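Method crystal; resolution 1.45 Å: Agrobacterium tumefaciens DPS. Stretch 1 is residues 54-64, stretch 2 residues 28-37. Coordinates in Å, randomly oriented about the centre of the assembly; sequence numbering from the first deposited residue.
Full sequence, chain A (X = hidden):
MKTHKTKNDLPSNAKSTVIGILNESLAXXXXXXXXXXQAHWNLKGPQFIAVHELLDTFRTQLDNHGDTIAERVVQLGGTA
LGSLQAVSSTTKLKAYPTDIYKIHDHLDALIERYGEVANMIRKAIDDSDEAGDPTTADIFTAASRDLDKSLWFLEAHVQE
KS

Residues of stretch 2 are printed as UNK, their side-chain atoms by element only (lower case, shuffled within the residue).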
ATOM      1  N   LEU A  54      17.495  -0.718  15.750  1.00 13.31           N
ATOM      2  CA  LEU A  54      16.705  -1.683  16.576  1.00 13.47           C
ATOM      3  C   LEU A  54      16.072  -0.963  17.727  1.00 14.05           C
ATOM      4  O   LEU A  54      14.917  -1.169  18.098  1.00 13.93           O
ATOM      5  CB  LEU A  54      17.650  -2.770  17.014  1.00 13.65           C
ATOM      6  CG  LEU A  54      17.053  -3.816  17.983  1.00 13.75           C
ATOM      7  CD1 LEU A  54      15.922  -4.587  17.327  1.00 15.95           C
ATOM      8  CD2 LEU A  54      18.126  -4.738  18.553  1.00 15.61           C
ATOM      9  N   LEU A  55      16.798  -0.061  18.375  1.00 13.18           N
ATOM     10  CA  LEU A  55      16.268   0.678  19.519  1.00 12.38           C
ATOM     11  C   LEU A  55      15.050   1.494  19.096  1.00 12.23           C
ATOM     12  O   LEU A  55      14.165   1.719  19.950  1.00 13.11           O
ATOM     13  CB  LEU A  55      17.331   1.577  20.154  1.00 13.54           C
ATOM     14  CG  LEU A  55      18.471   0.759  20.776  1.00 13.89           C
ATOM     15  CD1 LEU A  55      19.563   1.710  21.307  1.00 16.70           C
ATOM     16  CD2 LEU A  55      17.928  -0.096  21.937  1.00 17.70           C
ATOM     17  N   ASP A  56      14.921   1.967  17.846  1.00 14.86           N
ATOM     18  CA  ASP A  56      13.671   2.662  17.496  1.00 14.25           C
ATOM     19  C   ASP A  56      12.494   1.700  17.421  1.00 14.30           C
ATOM     20  O   ASP A  56      11.367   2.059  17.795  1.00 14.97           O
ATOM     21  CB  ASP A  56      13.931   3.316  16.126  1.00 16.58           C
ATOM     22  CG  ASP A  56      14.455   4.716  16.211  1.00 19.68           C
ATOM     23  OD1 ASP A  56      14.777   5.242  15.088  1.00 19.90           O
ATOM     24  OD2 ASP A  56      14.560   5.257  17.316  1.00 18.70           O
ATOM     25  N   THR A  57      12.735   0.448  16.972  1.00 13.04           N
ATOM     26  CA  THR A  57      11.637  -0.530  16.973  1.00 13.65           C
ATOM     27  C   THR A  57      11.207  -0.788  18.425  1.00 14.21           C
ATOM     28  O   THR A  57       9.996  -0.884  18.712  1.00 14.85           O
ATOM     29  CB  THR A  57      12.077  -1.858  16.343  1.00 16.86           C
ATOM     30  OG1 THR A  57      12.452  -1.565  14.971  1.00 19.83           O
ATOM     31  CG2 THR A  57      10.971  -2.896  16.429  1.00 23.29           C
ATOM     32  N   PHE A  58      12.148  -0.873  19.377  1.00 12.96           N
ATOM     33  CA  PHE A  58      11.765  -1.110  20.764  1.00 12.96           C
ATOM     34  C   PHE A  58      11.000   0.079  21.284  1.00 12.62           C
ATOM     35  O   PHE A  58      10.018  -0.103  22.045  1.00 13.83           O
ATOM     36  CB  PHE A  58      13.041  -1.256  21.608  1.00 13.70           C
ATOM     37  CG  PHE A  58      13.797  -2.537  21.384  1.00 13.49           C
ATOM     38  CD1 PHE A  58      14.964  -2.661  22.147  1.00 15.16           C
ATOM     39  CD2 PHE A  58      13.358  -3.553  20.539  1.00 14.45           C
ATOM     40  CE1 PHE A  58      15.725  -3.818  21.973  1.00 14.93           C
ATOM     41  CE2 PHE A  58      14.134  -4.700  20.440  1.00 16.55           C
ATOM     42  CZ  PHE A  58      15.296  -4.812  21.151  1.00 16.56           C
ATOM     43  N   ARG A  59      11.350   1.314  20.917  1.00 12.83           N
ATOM     44  CA  ARG A  59      10.638   2.481  21.391  1.00 11.76           C
ATOM     45  C   ARG A  59       9.174   2.453  20.942  1.00 12.78           C
ATOM     46  O   ARG A  59       8.272   2.683  21.751  1.00 13.45           O
ATOM     47  CB  ARG A  59      11.344   3.784  21.041  1.00 12.87           C
ATOM     48  CG  ARG A  59      10.491   5.017  21.359  1.00 14.37           C
ATOM     49  CD  ARG A  59      10.209   5.180  22.890  1.00 13.22           C
ATOM     50  NE  ARG A  59       9.418   6.398  23.003  1.00 12.56           N
ATOM     51  CZ  ARG A  59       9.892   7.634  23.250  1.00 13.79           C
ATOM     52  NH1 ARG A  59       9.062   8.706  23.099  1.00 16.44           N
ATOM     53  NH2 ARG A  59      11.130   7.826  23.663  1.00 14.46           N
ATOM     54  N   THR A  60       8.960   2.073  19.683  1.00 13.87           N
ATOM     55  CA  THR A  60       7.561   1.990  19.165  1.00 14.61           C
ATOM     56  C   THR A  60       6.812   0.956  19.995  1.00 15.07           C
ATOM     57  O   THR A  60       5.649   1.193  20.366  1.00 14.78           O
ATOM     58  CB  THR A  60       7.620   1.496  17.688  1.00 15.97           C
ATOM     59  OG1 THR A  60       8.218   2.616  16.987  1.00 16.80           O
ATOM     60  CG2 THR A  60       6.167   1.332  17.202  1.00 17.36           C
ATOM     61  N   GLN A  61       7.420  -0.199  20.306  1.00 14.05           N
ATOM     62  CA  GLN A  61       6.662  -1.178  21.095  1.00 13.15           C
ATOM     63  C   GLN A  61       6.359  -0.729  22.501  1.00 13.46           C
ATOM     64  O   GLN A  61       5.283  -0.966  23.034  1.00 14.05           O
ATOM     65  CB  GLN A  61       7.484  -2.488  21.155  1.00 16.44           C
ATOM     66  CG  GLN A  61       7.656  -3.117  19.791  1.00 19.82           C
ATOM     67  CD  GLN A  61       8.594  -4.308  19.798  1.00 23.82           C
ATOM     68  OE1 GLN A  61       9.119  -4.765  20.807  1.00 22.66           O
ATOM     69  NE2 GLN A  61       8.849  -4.828  18.594  1.00 27.51           N
ATOM     70  N   LEU A  62       7.314  -0.018  23.147  1.00 13.05           N
ATOM     71  CA  LEU A  62       7.091   0.491  24.500  1.00 12.19           C
ATOM     72  C   LEU A  62       6.012   1.560  24.450  1.00 13.64           C
ATOM     73  O   LEU A  62       5.183   1.680  25.369  1.00 13.70           O
ATOM     74  CB  LEU A  62       8.407   1.106  25.041  1.00 13.12           C
ATOM     75  CG  LEU A  62       9.488   0.078  25.381  1.00 12.16           C
ATOM     76  CD1 LEU A  62      10.818   0.765  25.733  1.00 14.85           C
ATOM     77  CD2 LEU A  62       9.046  -0.844  26.537  1.00 15.18           C
ATOM     78  N   ASP A  63       5.968   2.363  23.381  1.00 13.62           N
ATOM     79  CA  ASP A  63       4.869   3.330  23.285  1.00 13.87           C
ATOM     80  C   ASP A  63       3.539   2.608  23.217  1.00 13.88           C
ATOM     81  O   ASP A  63       2.552   3.078  23.878  1.00 14.58           O
ATOM     82  CB  ASP A  63       5.021   4.147  21.983  1.00 13.84           C
ATOM     83  CG  ASP A  63       6.196   5.097  21.968  1.00 17.57           C
ATOM     84  OD1 ASP A  63       6.513   5.519  20.807  1.00 17.22           O
ATOM     85  OD2 ASP A  63       6.741   5.412  23.040  1.00 16.63           O
ATOM     86  N   ASN A  64       3.446   1.543  22.469  1.00 12.92           N
ATOM     87  CA  ASN A  64       2.165   0.866  22.295  1.00 13.54           C
ATOM     88  C   ASN A  64       1.758   0.128  23.576  1.00 13.19           C
ATOM     89  O   ASN A  64       0.589   0.270  23.989  1.00 13.22           O
ATOM     90  CB  ASN A  64       2.308  -0.119  21.117  1.00 15.40           C
ATOM     91  CG  ASN A  64       2.305   0.637  19.769  1.00 18.22           C
ATOM     92  OD1 ASN A  64       1.902   1.805  19.665  1.00 22.32           O
ATOM     93  ND2 ASN A  64       2.830  -0.106  18.818  1.00 22.90           N
ATOM     94  N   UNK A  28       7.466   2.969  34.887  1.00 14.31           N
ATOM     95  CA  UNK A  28       8.743   2.369  34.450  1.00 13.81           C
ATOM     96  C   UNK A  28       8.800   2.129  32.966  1.00 13.87           C
ATOM     97  O   UNK A  28       9.891   2.158  32.387  1.00 13.77           O
ATOM     98  o   UNK A  28       9.355   1.380  36.593  1.00 15.25           O
ATOM     99  c   UNK A  28       9.006   1.078  35.231  1.00 14.94           C
ATOM    100  N   UNK A  29       7.651   1.865  32.317  1.00 13.96           N
ATOM    101  CA  UNK A  29       7.650   1.665  30.846  1.00 13.79           C
ATOM    102  C   UNK A  29       7.893   3.010  30.179  1.00 13.51           C
ATOM    103  O   UNK A  29       8.680   3.066  29.202  1.00 14.40           O
ATOM    104  c   UNK A  29       6.068  -0.344  30.888  1.00 15.27           C
ATOM    105  c   UNK A  29       6.254   1.127  30.441  1.00 13.80           C
ATOM    106  c   UNK A  29       6.043   1.228  28.912  1.00 14.31           C
ATOM    107  N   UNK A  30       7.298   4.110  30.653  1.00 13.00           N
ATOM    108  CA  UNK A  30       7.626   5.412  30.064  1.00 13.74           C
ATOM    109  C   UNK A  30       9.099   5.742  30.258  1.00 14.43           C
ATOM    110  O   UNK A  30       9.794   6.246  29.343  1.00 14.97           O
ATOM    111  c   UNK A  30       4.236   7.134  30.986  1.00 15.45           C
ATOM    112  c   UNK A  30       5.274   6.298  30.226  1.00 14.99           C
ATOM    113  c   UNK A  30       6.749   6.524  30.637  1.00 13.53           C
ATOM    114  c   UNK A  30       7.203   7.925  30.225  1.00 14.81           C
ATOM    115  N   UNK A  31       9.637   5.535  31.485  1.00 13.77           N
ATOM    116  CA  UNK A  31      11.084   5.822  31.695  1.00 13.03           C
ATOM    117  C   UNK A  31      11.892   4.987  30.733  1.00 14.51           C
ATOM    118  O   UNK A  31      12.837   5.485  30.098  1.00 14.77           O
ATOM    119  c   UNK A  31      12.764   5.849  33.626  1.00 18.95           C
ATOM    120  o   UNK A  31      13.067   5.737  34.827  1.00 17.81           O
ATOM    121  c   UNK A  31      11.348   5.533  33.187  1.00 14.40           C
ATOM    122  o   UNK A  31      13.650   6.233  32.848  1.00 20.95           O
ATOM    123  N   UNK A  32      11.564   3.686  30.576  1.00 13.76           N
ATOM    124  CA  UNK A  32      12.329   2.861  29.648  1.00 14.02           C
ATOM    125  C   UNK A  32      12.225   3.373  28.211  1.00 13.89           C
ATOM    126  O   UNK A  32      13.214   3.266  27.491  1.00 13.50           O
ATOM    127  c   UNK A  32      11.830   1.386  29.743  1.00 15.66           C
ATOM    128  c   UNK A  32      12.164  -0.997  29.057  1.00 14.57           C
ATOM    129  c   UNK A  32      12.793   0.383  29.080  1.00 15.28           C
ATOM    130  c   UNK A  32      14.072   0.327  29.940  1.00 16.17           C
ATOM    131  N   UNK A  33      11.054   3.923  27.850  1.00 12.76           N
ATOM    132  CA  UNK A  33      10.951   4.482  26.486  1.00 13.48           C
ATOM    133  C   UNK A  33      11.920   5.650  26.360  1.00 14.09           C
ATOM    134  O   UNK A  33      12.574   5.793  25.304  1.00 13.65           O
ATOM    135  c   UNK A  33       9.511   4.942  26.252  1.00 13.68           C
ATOM    136  N   UNK A  34      12.045   6.522  27.381  1.00 13.08           N
ATOM    137  CA  UNK A  34      12.989   7.651  27.291  1.00 13.07           C
ATOM    138  C   UNK A  34      14.416   7.137  27.285  1.00 12.19           C
ATOM    139  O   UNK A  34      15.244   7.681  26.514  1.00 13.21           O
ATOM    140  c   UNK A  34      12.804   8.583  28.514  1.00 14.98           C
ATOM    141  c   UNK A  34      11.097  10.072  27.351  1.00 17.87           C
ATOM    142  c   UNK A  34      11.327  10.109  29.852  1.00 18.02           C
ATOM    143  c   UNK A  34      11.415   9.233  28.584  1.00 15.19           C
ATOM    144  N   UNK A  35      14.716   6.115  28.079  1.00 13.96           N
ATOM    145  CA  UNK A  35      16.045   5.526  28.104  1.00 15.31           C
ATOM    146  C   UNK A  35      16.456   5.013  26.740  1.00 13.81           C
ATOM    147  O   UNK A  35      17.609   5.113  26.299  1.00 15.12           O
ATOM    148  c   UNK A  35      16.134   4.940  30.557  1.00 16.92           C
ATOM    149  c   UNK A  35      17.040   3.347  28.862  1.00 18.82           C
ATOM    150  c   UNK A  35      15.992   4.345  29.135  1.00 15.92           C
ATOM    151  N   UNK A  36      15.505   4.350  26.049  1.00 14.25           N
ATOM    152  CA  UNK A  36      15.784   3.735  24.766  1.00 12.85           C
ATOM    153  C   UNK A  36      16.257   4.762  23.737  1.00 14.77           C
ATOM    154  O   UNK A  36      17.241   4.477  23.034  1.00 14.32           O
ATOM    155  c   UNK A  36      14.669   2.308  22.987  1.00 14.43           C
ATOM    156  c   UNK A  36      14.510   3.004  24.310  1.00 13.46           C
ATOM    157  o   UNK A  36      14.218   1.956  25.290  1.00 15.04           O
ATOM    158  N   UNK A  37      15.570   5.905  23.692  1.00 13.66           N
ATOM    159  CA  UNK A  37      15.989   6.953  22.766  1.00 14.48           C
ATOM    160  C   UNK A  37      17.291   7.620  23.246  1.00 14.79           C
ATOM    161  O   UNK A  37      18.160   7.912  22.430  1.00 14.01           O
ATOM    162  n   UNK A  37      13.667   7.632  17.808  1.00 22.64           N
ATOM    163  c   UNK A  37      14.293   7.694  20.158  1.00 19.72           C
ATOM    164  c   UNK A  37      13.133   7.349  19.202  1.00 20.51           C
ATOM    165  c   UNK A  37      13.778   7.553  21.618  1.00 16.84           C
ATOM    166  c   UNK A  37      14.890   7.993  22.586  1.00 14.92           C
TER

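Both stretches are helical, and they run nearly antiparallel, at 162°, with their axes 9.1 Å apart at closest approach.

Position 28 carries one carbon and then one oxygen. It does not reach stretch 1. This is Ser28, and its hydroxyl is hydrogen-bonded elsewhere in the structure.

Position 29 has three carbons, the first carrying the other two. One branch lies 3.7 Å from Leu62 O. A fork at CB with two single-carbon arms means valine. In Val29 the atom that meets Leu62 O is CG1.

Position 30 has four carbons, forked at the first, with one arm two carbons long. It points away and makes no contact. This is Ile30.

Position 31 has two carbons, the second carrying two oxygens. It is out of reach of stretch 1. This short carboxylate is Asp31.

Position 32 has four carbons, forked at the second. The fork carbon lies 3.9 Å from Leu62 CD1. The late fork identifies leucine, and the contact atom is Leu32 CG.

Position 33 has a single carbon. This CB lies 3.4 Å from Arg59 CD and 4.2 Å from Leu62 CB. It is alanine, Ala33. The two helices come close here, with Ala33 CA 5.5 Å from Arg59 CA.

Position 34 again has four carbons forked at the second. Its CB points away, but one terminal carbon comes within 4.3 Å of Arg59 NH2. This is Leu34, and that carbon is CD2.

Position 35 has three carbons, two of them on the first. It does not touch stretch 1. This is Val35.

Position 36 has one carbon carrying an oxygen and a carbon, and it points toward stretch 1. The branch carbon is 3.1 Å from Leu55 O. The mixed fork is threonine. Thr36 OG1 donates to Leu32 O at 2.8 Å, within its own helix, and the branch carbon is CG2.

Position 37 has four carbons in a row ending in nitrogen. That nitrogen is 2.6 Å from Asp56 OD2. The chain is lysine, and Lys37 NZ forms a salt bridge with Asp56.

Thr36 sits among Leu55, Phe58, Arg59 and Leu62. In return, Leu62 fits among Val29, Leu32, Ala33 and Thr36, and Arg59 among Ala33, Leu34, Thr36 and Lys37. Arg59 NH2 donates to Ala33 O at 3.0 Å, with the oxygen near the guanidinium plane. Arg59 NE is bound to Asp63 OD2 at 2.9 Å in a salt bridge within stretch 1. Together the stretches bury 546 Å².

Stretch 2, residues 28-37: SVIDLALVTK
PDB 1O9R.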